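Local coordinates for protein probable phospholipase A2 homolog 2 (Oryza sativa, PDB 2WG9) that probably catalyses the calcium-dependent release of the 2-acyl fatty acid from phospholipids, yielding lysophospholipids as a secreted plant phospholipase A2, at residues Leu34-Tyr39 / Pro96-Asn101; Leu43-Pro48 / Val62-Val67; Met78-Leu83 / Gly111-Ala116; Ser85-Val90 / Gln104-Ile109. One frame throughout, in Å; residues are numbered along the deposited sequence. Where two conformers were deposited one is given.

Contact 1 (Leu34-Tyr39 / Pro96-Asn101); sequences LRYGKY and PGNKCN. With CA (calcium ion), chain C.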
loop_
_atom_site.group_PDB
_atom_site.type_symbol
_atom_site.label_atom_id
_atom_site.label_comp_id
_atom_site.label_asym_id
_atom_site.label_seq_id
_atom_site.Cartn_x
_atom_site.Cartn_y
_atom_site.Cartn_z
ATOM N N LEU A 34 9.731 4.114 -0.861
ATOM C CA LEU A 34 8.616 4.417 -1.759
ATOM C C LEU A 34 7.523 5.227 -1.050
ATOM O O LEU A 34 7.093 4.863 0.048
ATOM C CB LEU A 34 8.040 3.103 -2.307
ATOM C CG LEU A 34 7.133 3.074 -3.542
ATOM C CD1 LEU A 34 7.318 1.754 -4.279
ATOM C CD2 LEU A 34 5.672 3.279 -3.180
ATOM N N ARG A 35 7.095 6.321 -1.679
ATOM C CA ARG A 35 5.904 7.056 -1.258
ATOM C C ARG A 35 5.119 7.453 -2.498
ATOM O O ARG A 35 5.585 8.250 -3.312
ATOM C CB ARG A 35 6.249 8.287 -0.415
ATOM C CG ARG A 35 6.731 7.932 0.965
ATOM C CD ARG A 35 6.926 9.145 1.819
ATOM N NE ARG A 35 7.301 8.758 3.172
ATOM C CZ ARG A 35 7.750 9.600 4.098
ATOM N NH1 ARG A 35 7.886 10.893 3.823
ATOM N NH2 ARG A 35 8.067 9.141 5.302
ATOM N N TYR A 36 3.925 6.881 -2.628
ATOM C CA TYR A 36 3.113 7.004 -3.833
ATOM C C TYR A 36 1.676 7.275 -3.408
ATOM O O TYR A 36 1.122 6.551 -2.569
ATOM C CB TYR A 36 3.218 5.696 -4.631
ATOM C CG TYR A 36 2.401 5.599 -5.891
ATOM C CD1 TYR A 36 3.016 5.635 -7.151
ATOM C CD2 TYR A 36 1.015 5.422 -5.836
ATOM C CE1 TYR A 36 2.264 5.522 -8.317
ATOM C CE2 TYR A 36 0.259 5.316 -6.992
ATOM C CZ TYR A 36 0.884 5.362 -8.227
ATOM O OH TYR A 36 0.121 5.251 -9.368
ATOM N N GLY A 37 1.081 8.315 -3.997
ATOM C CA GLY A 37 -0.262 8.752 -3.618
ATOM C C GLY A 37 -0.244 9.218 -2.174
ATOM O O GLY A 37 0.768 9.757 -1.710
ATOM N N LYS A 38 -1.354 9.011 -1.467
ATOM C CA LYS A 38 -1.461 9.380 -0.055
ATOM C C LYS A 38 -1.246 8.168 0.855
ATOM O O LYS A 38 -1.071 8.328 2.068
ATOM C CB LYS A 38 -2.837 10.008 0.247
ATOM C CG LYS A 38 -3.109 11.356 -0.412
ATOM C CD LYS A 38 -4.595 11.704 -0.302
ATOM C CE LYS A 38 -4.973 12.927 -1.124
ATOM N NZ LYS A 38 -6.442 13.261 -0.987
ATOM N N TYR A 39 -1.256 6.961 0.268
ATOM C CA TYR A 39 -1.319 5.710 1.045
ATOM C C TYR A 39 -0.212 4.667 0.786
ATOM O O TYR A 39 0.100 3.883 1.674
ATOM C CB TYR A 39 -2.698 5.032 0.869
ATOM C CG TYR A 39 -3.858 5.823 1.441
ATOM C CD1 TYR A 39 -4.596 6.704 0.643
ATOM C CD2 TYR A 39 -4.221 5.689 2.783
ATOM C CE1 TYR A 39 -5.673 7.435 1.177
ATOM C CE2 TYR A 39 -5.287 6.421 3.326
ATOM C CZ TYR A 39 -6.002 7.290 2.522
ATOM O OH TYR A 39 -7.056 8.009 3.062
ATOM N N PRO A 96 -2.462 13.771 -11.735
ATOM C CA PRO A 96 -1.523 14.654 -12.415
ATOM C C PRO A 96 -0.299 14.918 -11.559
ATOM O O PRO A 96 -0.409 15.058 -10.333
ATOM C CB PRO A 96 -2.322 15.944 -12.635
ATOM C CG PRO A 96 -3.518 15.846 -11.777
ATOM C CD PRO A 96 -3.766 14.411 -11.479
ATOM N N GLY A 97 0.861 14.978 -12.197
ATOM C CA GLY A 97 2.107 15.196 -11.470
ATOM C C GLY A 97 2.719 13.933 -10.891
ATOM O O GLY A 97 3.689 14.006 -10.141
ATOM N N ASN A 98 2.157 12.777 -11.237
ATOM C CA ASN A 98 2.717 11.486 -10.830
ATOM C C ASN A 98 4.039 11.227 -11.553
ATOM O O ASN A 98 4.056 10.951 -12.752
ATOM C CB ASN A 98 1.725 10.353 -11.118
ATOM C CG ASN A 98 2.146 9.025 -10.513
ATOM O OD1 ASN A 98 3.180 8.917 -9.851
ATOM N ND2 ASN A 98 1.332 8.003 -10.733
ATOM N N LYS A 99 5.140 11.327 -10.813
ATOM C CA LYS A 99 6.476 11.106 -11.377
ATOM C C LYS A 99 6.813 9.618 -11.483
ATOM O O LYS A 99 7.835 9.240 -12.068
ATOM C CB LYS A 99 7.533 11.825 -10.531
ATOM C CG LYS A 99 7.277 13.315 -10.306
ATOM C CD LYS A 99 7.645 14.143 -11.528
ATOM C CE LYS A 99 7.637 15.627 -11.202
ATOM N NZ LYS A 99 6.269 16.134 -10.880
ATOM N N CYS A 100 5.962 8.779 -10.896
ATOM C CA CYS A 100 6.151 7.338 -10.932
ATOM C C CYS A 100 5.434 6.733 -12.130
ATOM O O CYS A 100 4.537 7.347 -12.712
ATOM C CB CYS A 100 5.640 6.682 -9.640
ATOM S SG CYS A 100 6.489 7.163 -8.107
ATOM N N ASN A 101 5.850 5.527 -12.495
ATOM C CA ASN A 101 5.132 4.711 -13.457
ATOM C C ASN A 101 4.217 3.753 -12.703
ATOM O O ASN A 101 4.683 3.001 -11.840
ATOM C CB ASN A 101 6.139 3.946 -14.319
ATOM C CG ASN A 101 5.480 3.125 -15.394
ATOM O OD1 ASN A 101 5.066 1.986 -15.162
ATOM N ND2 ASN A 101 5.383 3.698 -16.592
HETATM CA CA CA C . 0.961 2.928 3.528
HETATM O O HOH W 1 1.579 2.293 5.760
#
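A disulfide-bonded cysteine lies at the rim of a tyrosine ring: Cys100 SG, joined to Cys28, is 5.2 Å from the centroid of the Tyr36 ring and 78° off its normal, a Cys sulfur-aromatic contact at the edge. Cys100 CB touches the same edge, 3.8 Å from Tyr36 CD1 and close to the ring plane. The loop 96-101 is shaped by an Asx turn, in which Asn98 OD1 accepts from Cys100 N at 3.0 Å, and it leads into helix 102-125. Tyr36 belongs to strand 35-37 of the two-stranded antiparallel sheet; its CG stands anti to the backbone N (chi1 178°), which carries the ring out to the loop and to Val102 and Thr105 of the helix. The Asn98 amide is turned 75° from that ring, and ND2 gives only a weak hydrogen bond to Tyr36 OH (3.3 Å), whose stronger partner is Asp54; ND2 also bonds Thr94. Were Asn98 an alanine, Cys100 N would probably lose its turn acceptor, and Thr94 and the tyrosine hydroxyl an amide N-H, setting the loop freer to drift. Further along, Tyr39 O binds the calcium ion at 2.3 Å.

Contact 2 (Leu43-Pro48 / Val62-Val67); sequences LYSGCP and VHDHCV. With CA (calcium ion), chain C; OCA (octanoic acid (caprylic acid)), chain D.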
loop_
_atom_site.group_PDB
_atom_site.type_symbol
_atom_site.label_atom_id
_atom_site.label_comp_id
_atom_site.label_asym_id
_atom_site.label_seq_id
_atom_site.Cartn_x
_atom_site.Cartn_y
_atom_site.Cartn_z
ATOM N N LEU A 43 5.010 2.708 6.599
ATOM C CA LEU A 43 4.815 3.763 7.608
ATOM C C LEU A 43 4.516 5.111 6.932
ATOM O O LEU A 43 5.122 6.144 7.234
ATOM C CB LEU A 43 6.023 3.843 8.567
ATOM C CG LEU A 43 6.388 2.541 9.302
ATOM C CD1 LEU A 43 7.742 2.642 9.972
ATOM C CD2 LEU A 43 5.335 2.123 10.321
ATOM N N TYR A 44 3.585 5.062 5.982
ATOM C CA TYR A 44 3.142 6.222 5.227
ATOM C C TYR A 44 1.676 5.997 4.864
ATOM O O TYR A 44 1.348 5.020 4.187
ATOM C CB TYR A 44 3.986 6.402 3.957
ATOM C CG TYR A 44 3.441 7.471 3.046
ATOM C CD1 TYR A 44 3.559 8.819 3.384
ATOM C CD2 TYR A 44 2.783 7.140 1.859
ATOM C CE1 TYR A 44 3.052 9.816 2.561
ATOM C CE2 TYR A 44 2.265 8.131 1.030
ATOM C CZ TYR A 44 2.403 9.467 1.394
ATOM O OH TYR A 44 1.892 10.457 0.599
ATOM N N SER A 45 0.794 6.885 5.321
ATOM C CA SER A 45 -0.641 6.705 5.099
ATOM C C SER A 45 -1.393 8.031 5.081
ATOM O O SER A 45 -0.896 9.045 5.578
ATOM C CB SER A 45 -1.237 5.761 6.157
ATOM O OG SER A 45 -2.428 5.147 5.679
ATOM N N GLY A 46 -2.592 8.010 4.505
ATOM C CA GLY A 46 -3.394 9.208 4.334
ATOM C C GLY A 46 -4.166 9.555 5.593
ATOM O O GLY A 46 -4.491 8.679 6.401
ATOM N N CYS A 47 -4.446 10.842 5.760
ATOM C CA CYS A 47 -5.232 11.316 6.889
ATOM C C CYS A 47 -6.668 10.800 6.760
ATOM O O CYS A 47 -7.125 10.529 5.650
ATOM C CB CYS A 47 -5.179 12.846 6.958
ATOM S SG CYS A 47 -3.497 13.501 7.266
ATOM N N PRO A 48 -7.372 10.619 7.897
ATOM C CA PRO A 48 -8.753 10.123 7.822
ATOM C C PRO A 48 -9.611 10.929 6.847
ATOM O O PRO A 48 -9.565 12.170 6.832
ATOM C CB PRO A 48 -9.248 10.257 9.264
ATOM C CG PRO A 48 -7.991 10.117 10.090
ATOM C CD PRO A 48 -6.933 10.823 9.291
ATOM N N VAL A 62 -6.949 0.653 1.451
ATOM C CA VAL A 62 -7.608 -0.518 2.056
ATOM C C VAL A 62 -6.620 -1.323 2.895
ATOM O O VAL A 62 -6.938 -1.748 4.013
ATOM C CB VAL A 62 -8.262 -1.436 0.990
ATOM C CG1 VAL A 62 -8.712 -2.760 1.607
ATOM C CG2 VAL A 62 -9.444 -0.744 0.334
ATOM N N HIS A 63 -5.421 -1.529 2.353
ATOM C CA HIS A 63 -4.405 -2.320 3.050
ATOM C C HIS A 63 -4.010 -1.706 4.393
ATOM O O HIS A 63 -3.918 -2.413 5.394
ATOM C CB HIS A 63 -3.164 -2.524 2.174
ATOM C CG HIS A 63 -2.065 -3.275 2.859
ATOM N ND1 HIS A 63 -1.103 -2.649 3.621
ATOM C CD2 HIS A 63 -1.781 -4.598 2.904
ATOM C CE1 HIS A 63 -0.273 -3.556 4.109
ATOM N NE2 HIS A 63 -0.661 -4.746 3.684
ATOM N N ASP A 64 -3.754 -0.401 4.402
ATOM C CA ASP A 64 -3.307 0.296 5.614
ATOM C C ASP A 64 -4.328 0.173 6.736
ATOM O O ASP A 64 -3.979 -0.109 7.886
ATOM C CB ASP A 64 -3.005 1.762 5.308
ATOM C CG ASP A 64 -1.766 1.928 4.449
ATOM O OD1 ASP A 64 -1.144 0.904 4.095
ATOM O OD2 ASP A 64 -1.408 3.072 4.120
ATOM N N HIS A 65 -5.599 0.349 6.393
ATOM C CA HIS A 65 -6.657 0.179 7.379
ATOM C C HIS A 65 -6.820 -1.277 7.809
ATOM O O HIS A 65 -7.072 -1.544 8.985
ATOM C CB HIS A 65 -7.967 0.771 6.867
ATOM C CG HIS A 65 -7.970 2.264 6.850
ATOM N ND1 HIS A 65 -7.800 2.995 5.695
ATOM C CD2 HIS A 65 -8.096 3.165 7.851
ATOM C CE1 HIS A 65 -7.827 4.284 5.985
ATOM N NE2 HIS A 65 -8.012 4.414 7.286
ATOM N N CYS A 66 -6.666 -2.210 6.861
ATOM C CA CYS A 66 -6.760 -3.642 7.163
ATOM C C CYS A 66 -5.748 -4.027 8.237
ATOM O O CYS A 66 -6.089 -4.736 9.189
ATOM C CB CYS A 66 -6.562 -4.501 5.905
ATOM S SG CYS A 66 -6.809 -6.298 6.118
ATOM N N VAL A 67 -4.510 -3.558 8.078
ATOM C CA VAL A 67 -3.456 -3.773 9.076
ATOM C C VAL A 67 -3.836 -3.095 10.407
ATOM O O VAL A 67 -3.713 -3.707 11.479
ATOM C CB VAL A 67 -2.072 -3.275 8.556
ATOM C CG1 VAL A 67 -1.008 -3.333 9.645
ATOM C CG2 VAL A 67 -1.618 -4.103 7.348
HETATM CA CA CA C . 0.961 2.928 3.528
HETATM C C1 OCA D . 0.623 0.065 1.485
HETATM C C2 OCA D . 1.365 -0.785 0.451
HETATM C C3 OCA D . 2.144 -1.922 1.109
HETATM C C4 OCA D . 3.405 -1.434 1.827
HETATM C C5 OCA D . 4.435 -0.817 0.867
HETATM C C6 OCA D . 5.363 -1.881 0.283
HETATM C C7 OCA D . 6.740 -1.295 -0.032
HETATM C C8 OCA D . 6.953 -1.196 -1.547
HETATM O O1 OCA D . 1.205 1.080 1.916
HETATM O O2 OCA D . -0.518 -0.316 1.813
HETATM O O HOH W 1 1.579 2.293 5.760
#
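Ser45 brings its hydroxyl against the carboxylate of Asp64, OG donating to OD2 at 2.8 Å on the anti side of that oxygen and 17° out of the carboxylate plane. The same OD2 binds the calcium ion at 2.4 Å, so one carboxylate oxygen serves both the metal and the serine, and Ser45 acts as a second-shell residue that helps position a first-shell ligand. A chi1 of -156° swings OG of Ser45 away from its backbone N and across to the helix. Residues 43-48 continue from the calcium-binding loop of a secreted phospholipase A2, whose last backbone ligand is Tyr44 O, and face the helix that carries the predicted active-site His63. Tyr44 O is 2.2 Å from the calcium ion; it stands close to Asp64 OD2 because both oxygens bind the same cation. O1 of the bound octanoic acid and a water complete this side of the site, and Tyr39 O and Gly41 O bring the ligands to six. The second oxygen of the octanoic acid, O2, lies 3.0 Å from His63 ND1 and 2.7 Å from Asp64 OD1, while its C3 sits over one face of the imidazole. The bound fatty acid, the kind of product this enzyme releases, thus has O1 on the metal and O2 beside the histidine. In the fold, the loop 43-48 follows strand 35-37, is tied to the N-terminal region by the Cys19-Cys47 disulfide, and lies beside helix 55-68, whose Cys66 is in turn bonded to Cys79 of helix 77-88.

Contact 3 (Met78-Leu83 / Gly111-Ala116); sequences MCNENL and GVIETA. With OCA (octanoic acid (caprylic acid)), chain D.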
loop_
_atom_site.group_PDB
_atom_site.type_symbol
_atom_site.label_atom_id
_atom_site.label_comp_id
_atom_site.label_asym_id
_atom_site.label_seq_id
_atom_site.Cartn_x
_atom_site.Cartn_y
_atom_site.Cartn_z
ATOM N N MET A 78 -4.791 -12.139 4.987
ATOM C CA MET A 78 -5.934 -11.547 4.293
ATOM C C MET A 78 -5.594 -10.157 3.765
ATOM O O MET A 78 -5.793 -9.881 2.583
ATOM C CB MET A 78 -7.157 -11.459 5.204
ATOM C CG MET A 78 -7.794 -12.790 5.541
ATOM S SD MET A 78 -9.439 -12.509 6.230
ATOM C CE MET A 78 -10.383 -12.297 4.718
ATOM N N CYS A 79 -5.082 -9.291 4.639
ATOM C CA CYS A 79 -4.695 -7.937 4.235
ATOM C C CYS A 79 -3.786 -7.977 3.014
ATOM O O CYS A 79 -4.010 -7.272 2.036
ATOM C CB CYS A 79 -4.005 -7.189 5.383
ATOM S SG CYS A 79 -5.029 -6.959 6.863
ATOM N N ASN A 80 -2.770 -8.829 3.076
ATOM C CA ASN A 80 -1.768 -8.907 2.018
ATOM C C ASN A 80 -2.250 -9.582 0.733
ATOM O O ASN A 80 -1.971 -9.094 -0.365
ATOM C CB ASN A 80 -0.489 -9.542 2.570
ATOM C CG ASN A 80 0.240 -8.618 3.533
ATOM O OD1 ASN A 80 0.343 -7.413 3.295
ATOM N ND2 ASN A 80 0.737 -9.173 4.629
ATOM N N GLU A 81 -2.989 -10.682 0.869
ATOM C CA GLU A 81 -3.592 -11.345 -0.290
ATOM C C GLU A 81 -4.600 -10.450 -1.015
ATOM O O GLU A 81 -4.623 -10.411 -2.242
ATOM C CB GLU A 81 -4.228 -12.686 0.098
ATOM C CG GLU A 81 -3.197 -13.742 0.518
ATOM C CD GLU A 81 -3.801 -15.110 0.766
ATOM O OE1 GLU A 81 -3.091 -16.113 0.549
ATOM O OE2 GLU A 81 -4.982 -15.194 1.173
ATOM N N ASN A 82 -5.416 -9.724 -0.253
ATOM C CA ASN A 82 -6.345 -8.753 -0.842
ATOM C C ASN A 82 -5.613 -7.652 -1.608
ATOM O O ASN A 82 -6.077 -7.217 -2.656
ATOM C CB ASN A 82 -7.255 -8.133 0.227
ATOM C CG ASN A 82 -8.298 -9.105 0.766
ATOM O OD1 ASN A 82 -8.519 -10.189 0.217
ATOM N ND2 ASN A 82 -8.956 -8.710 1.847
ATOM N N LEU A 83 -4.470 -7.210 -1.084
ATOM C CA LEU A 83 -3.649 -6.198 -1.754
ATOM C C LEU A 83 -3.143 -6.700 -3.113
ATOM O O LEU A 83 -3.242 -5.989 -4.113
ATOM C CB LEU A 83 -2.484 -5.722 -0.858
ATOM C CG LEU A 83 -1.582 -4.596 -1.402
ATOM C CD1 LEU A 83 -2.380 -3.392 -1.903
ATOM C CD2 LEU A 83 -0.565 -4.127 -0.385
ATOM N N GLY A 111 6.081 -7.358 -5.335
ATOM C CA GLY A 111 7.199 -8.202 -4.905
ATOM C C GLY A 111 7.320 -8.324 -3.391
ATOM O O GLY A 111 7.475 -9.426 -2.856
ATOM N N VAL A 112 7.240 -7.185 -2.706
ATOM C CA VAL A 112 7.322 -7.112 -1.242
ATOM C C VAL A 112 6.148 -7.811 -0.560
ATOM O O VAL A 112 6.331 -8.533 0.428
ATOM C CB VAL A 112 7.403 -5.628 -0.768
ATOM C CG1 VAL A 112 7.286 -5.507 0.751
ATOM C CG2 VAL A 112 8.697 -4.983 -1.258
ATOM N N ILE A 113 4.944 -7.591 -1.084
ATOM C CA ILE A 113 3.728 -8.164 -0.494
ATOM C C ILE A 113 3.645 -9.693 -0.669
ATOM O O ILE A 113 3.162 -10.398 0.222
ATOM C CB ILE A 113 2.441 -7.425 -0.977
ATOM C CG1 ILE A 113 2.486 -5.940 -0.563
ATOM C CG2 ILE A 113 1.161 -8.085 -0.418
ATOM C CD1 ILE A 113 2.660 -5.683 0.964
ATOM N N GLU A 114 4.132 -10.197 -1.803
ATOM C CA GLU A 114 4.266 -11.644 -2.008
ATOM C C GLU A 114 5.102 -12.267 -0.892
ATOM O O GLU A 114 4.732 -13.295 -0.323
ATOM C CB GLU A 114 4.943 -11.940 -3.344
ATOM C CG GLU A 114 4.108 -11.645 -4.566
ATOM C CD GLU A 114 4.927 -11.688 -5.849
ATOM O OE1 GLU A 114 6.005 -12.323 -5.855
ATOM O OE2 GLU A 114 4.496 -11.074 -6.852
ATOM N N THR A 115 6.236 -11.633 -0.596
ATOM C CA THR A 115 7.127 -12.066 0.475
ATOM C C THR A 115 6.425 -11.986 1.840
ATOM O O THR A 115 6.586 -12.878 2.669
ATOM C CB THR A 115 8.429 -11.239 0.462
ATOM O OG1 THR A 115 9.044 -11.361 -0.825
ATOM C CG2 THR A 115 9.412 -11.729 1.516
ATOM N N ALA A 116 5.634 -10.931 2.052
ATOM C CA ALA A 116 4.837 -10.775 3.273
ATOM C C ALA A 116 3.804 -11.889 3.433
ATOM O O ALA A 116 3.607 -12.398 4.543
ATOM C CB ALA A 116 4.164 -9.399 3.312
HETATM C C1 OCA D . 0.623 0.065 1.485
HETATM C C2 OCA D . 1.365 -0.785 0.451
HETATM C C3 OCA D . 2.144 -1.922 1.109
HETATM C C4 OCA D . 3.405 -1.434 1.827
HETATM C C5 OCA D . 4.435 -0.817 0.867
HETATM C C6 OCA D . 5.363 -1.881 0.283
HETATM C C7 OCA D . 6.740 -1.295 -0.032
HETATM C C8 OCA D . 6.953 -1.196 -1.547
HETATM O O1 OCA D . 1.205 1.080 1.916
HETATM O O2 OCA D . -0.518 -0.316 1.813
HETATM O O HOH W 2 0.906 -11.846 5.142
#
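Asn80 and Ile113 meet with their side chains crossing at about a right angle: the methyl CG2 of Ile113 presses on Asn80 CB at 3.7 Å and on the backbone Asn80 O at 3.3 Å. Leu83, one turn further along, crosses Ile113 at about a right angle too, its CD2 3.6 Å from Ile113 CG1. The isoleucine is set between the two because CG2 stands anti to its backbone N, while CG1 lies beside that N (chi1 -61°). Helix 77-88 packs roughly antiparallel on the long C-terminal helix 102-125, with 145° between the two short segments and their axes 9.2 Å apart at closest approach. Leu83 CD2 and Ile113 CD1 each lie 3.8 Å from C3 of the octanoic acid, forming part of the acyl-chain pocket. Asn80 OD1 accepts from NE2 of His63, the predicted active-site residue, and holds that ring while its ND1 lies by the ligand. With an alanine at Asn80, His63 NE2 would probably lose this mate and its ring be freer to turn. Asn80 ND2 faces the methyl of Ala116, bonds Tyr74 O, and reaches a water at 2.7 Å that donates to Ala116 O at 2.8 Å.

Contact 4 (Ser85-Val90 / Gln104-Ile109); sequences SCIDRV and QTASVI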
loop_
_atom_site.group_PDB
_atom_site.type_symbol
_atom_site.label_atom_id
_atom_site.label_comp_id
_atom_site.label_asym_id
_atom_site.label_seq_id
_atom_site.Cartn_x
_atom_site.Cartn_y
_atom_site.Cartn_z
ATOM N N SER A 85 -4.471 -9.090 -5.006
ATOM C CA SER A 85 -5.661 -9.116 -5.865
ATOM C C SER A 85 -5.985 -7.732 -6.418
ATOM O O SER A 85 -6.229 -7.578 -7.615
ATOM C CB SER A 85 -6.870 -9.670 -5.107
ATOM O OG SER A 85 -6.623 -10.989 -4.647
ATOM N N CYS A 86 -5.973 -6.731 -5.538
ATOM C CA CYS A 86 -6.261 -5.349 -5.913
ATOM C C CYS A 86 -5.230 -4.795 -6.916
ATOM O O CYS A 86 -5.602 -4.260 -7.970
ATOM C CB CYS A 86 -6.340 -4.472 -4.650
ATOM S SG CYS A 86 -7.041 -2.822 -4.919
ATOM N N ILE A 87 -3.943 -4.935 -6.586
ATOM C CA ILE A 87 -2.838 -4.518 -7.467
ATOM C C ILE A 87 -2.958 -5.074 -8.892
ATOM O O ILE A 87 -2.750 -4.345 -9.873
ATOM C CB ILE A 87 -1.452 -4.930 -6.879
ATOM C CG1 ILE A 87 -1.082 -4.038 -5.693
ATOM C CG2 ILE A 87 -0.356 -4.856 -7.948
ATOM C CD1 ILE A 87 0.123 -4.575 -4.880
ATOM N N ASP A 88 -3.291 -6.360 -8.995
ATOM C CA ASP A 88 -3.413 -7.031 -10.290
ATOM C C ASP A 88 -4.543 -6.445 -11.165
ATOM O O ASP A 88 -4.571 -6.652 -12.377
ATOM C CB ASP A 88 -3.592 -8.544 -10.085
ATOM C CG ASP A 88 -2.318 -9.236 -9.578
ATOM O OD1 ASP A 88 -1.219 -8.634 -9.642
ATOM O OD2 ASP A 88 -2.411 -10.401 -9.126
ATOM N N ARG A 89 -5.452 -5.690 -10.550
ATOM C CA ARG A 89 -6.639 -5.194 -11.254
ATOM C C ARG A 89 -6.685 -3.672 -11.350
ATOM O O ARG A 89 -7.739 -3.081 -11.593
ATOM C CB ARG A 89 -7.905 -5.750 -10.602
ATOM C CG ARG A 89 -8.085 -7.233 -10.844
ATOM C CD ARG A 89 -8.788 -7.932 -9.700
ATOM N NE ARG A 89 -8.915 -9.363 -9.974
ATOM C CZ ARG A 89 -7.987 -10.273 -9.677
ATOM N NH1 ARG A 89 -6.854 -9.916 -9.082
ATOM N NH2 ARG A 89 -8.198 -11.550 -9.973
ATOM N N VAL A 90 -5.529 -3.047 -11.165
ATOM C CA VAL A 90 -5.399 -1.596 -11.185
ATOM C C VAL A 90 -5.461 -1.056 -12.621
ATOM O O VAL A 90 -4.776 -1.562 -13.508
ATOM C CB VAL A 90 -4.086 -1.182 -10.461
ATOM C CG1 VAL A 90 -3.552 0.138 -10.962
ATOM C CG2 VAL A 90 -4.311 -1.146 -8.955
ATOM N N GLN A 104 5.074 -0.108 -13.047
ATOM C CA GLN A 104 6.371 -0.310 -12.407
ATOM C C GLN A 104 6.281 -0.280 -10.875
ATOM O O GLN A 104 6.775 -1.187 -10.208
ATOM C CB GLN A 104 7.364 0.737 -12.898
ATOM C CG GLN A 104 8.801 0.488 -12.470
ATOM C CD GLN A 104 9.748 1.609 -12.873
ATOM O OE1 GLN A 104 9.367 2.786 -12.933
ATOM N NE2 GLN A 104 11.001 1.249 -13.139
ATOM N N THR A 105 5.657 0.765 -10.327
ATOM C CA THR A 105 5.511 0.908 -8.873
ATOM C C THR A 105 4.684 -0.237 -8.297
ATOM O O THR A 105 5.021 -0.779 -7.245
ATOM C CB THR A 105 4.898 2.284 -8.489
ATOM O OG1 THR A 105 5.798 3.328 -8.880
ATOM C CG2 THR A 105 4.659 2.387 -6.975
ATOM N N ALA A 106 3.618 -0.619 -8.996
ATOM C CA ALA A 106 2.780 -1.723 -8.544
ATOM C C ALA A 106 3.577 -3.027 -8.459
ATOM O O ALA A 106 3.371 -3.823 -7.537
ATOM C CB ALA A 106 1.577 -1.895 -9.455
ATOM N N SER A 107 4.489 -3.232 -9.415
ATOM C CA SER A 107 5.312 -4.438 -9.434
ATOM C C SER A 107 6.290 -4.468 -8.258
ATOM O O SER A 107 6.550 -5.532 -7.684
ATOM C CB SER A 107 6.055 -4.573 -10.764
ATOM O OG SER A 107 6.850 -5.746 -10.766
ATOM N N VAL A 108 6.812 -3.297 -7.890
ATOM C CA VAL A 108 7.701 -3.175 -6.724
ATOM C C VAL A 108 6.937 -3.492 -5.425
ATOM O O VAL A 108 7.414 -4.256 -4.573
ATOM C CB VAL A 108 8.403 -1.783 -6.671
ATOM C CG1 VAL A 108 9.238 -1.622 -5.395
ATOM C CG2 VAL A 108 9.291 -1.576 -7.914
ATOM N N ILE A 109 5.738 -2.930 -5.286
ATOM C CA ILE A 109 4.884 -3.229 -4.137
ATOM C C ILE A 109 4.537 -4.716 -4.130
ATOM O O ILE A 109 4.639 -5.376 -3.092
ATOM C CB ILE A 109 3.585 -2.367 -4.141
ATOM C CG1 ILE A 109 3.947 -0.880 -4.007
ATOM C CG2 ILE A 109 2.631 -2.817 -3.021
ATOM C CD1 ILE A 109 2.847 0.096 -4.454
#
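Ile87, near the C-terminal end of helix 77-88, packs on Ala106 and Ile109, residues three apart on one face of helix 102-125, in a buried apolar helix-helix contact. At the start of the segment Gln104 donates its backbone N to Asn101 OD1, the N-cap of that helix. Thr105, next along, turns instead to Leu34, Cys100 and Leu56, and its OG1 bonds Asn101 O. Ala106 comes nearest in the backbone register, its CA 6.4 Å from that of Ile87, and its CB lies 3.8 Å from Ile87 CG2. Ile109 then closes the turn: its CG2 meets Ile87 CD1 at 3.6 Å, the two side chains crossing obliquely. CG2 of Ile87 stands anti to its backbone N and CG1 lies beside it (chi1 -74°), which sends one branch to Ala106 and the longer one to Ile109. Ile109 also touches the octanoic acid, so this contact adjoins the acyl pocket, and Ile87 rests on Leu56 of helix 55-68. Beyond Ile87 the side chain of Arg89 folds back: NH1 donates to Ser85 O at 2.8 Å, in the carbonyl plane on a lone pair, with an N-H...O angle of 152°.

In the fold
Contacts 3 and 4 share helices 77-88 and 102-125, with centres about 10 Å apart, and contact 4 is nested inside the chain loop closed by contact 3. Contact 2 comes before both in the chain and lies inside the loop closed by contact 1, about 15 Å between centres; these two share the calcium ion and a water. Contact 2 meets contact 3, centres about 14 Å apart, through the Cys66-Cys79 disulfide, and both touch the octanoic acid. Contacts 1 and 4 touch through Thr105, whereas the centres of contacts 1 and 3 are about 20 Å apart. Helix 55-68 carries a metal ligand and the predicted active-site histidine; helices 77-88 and 102-125 supply the pocket residues of contacts 3 and 4.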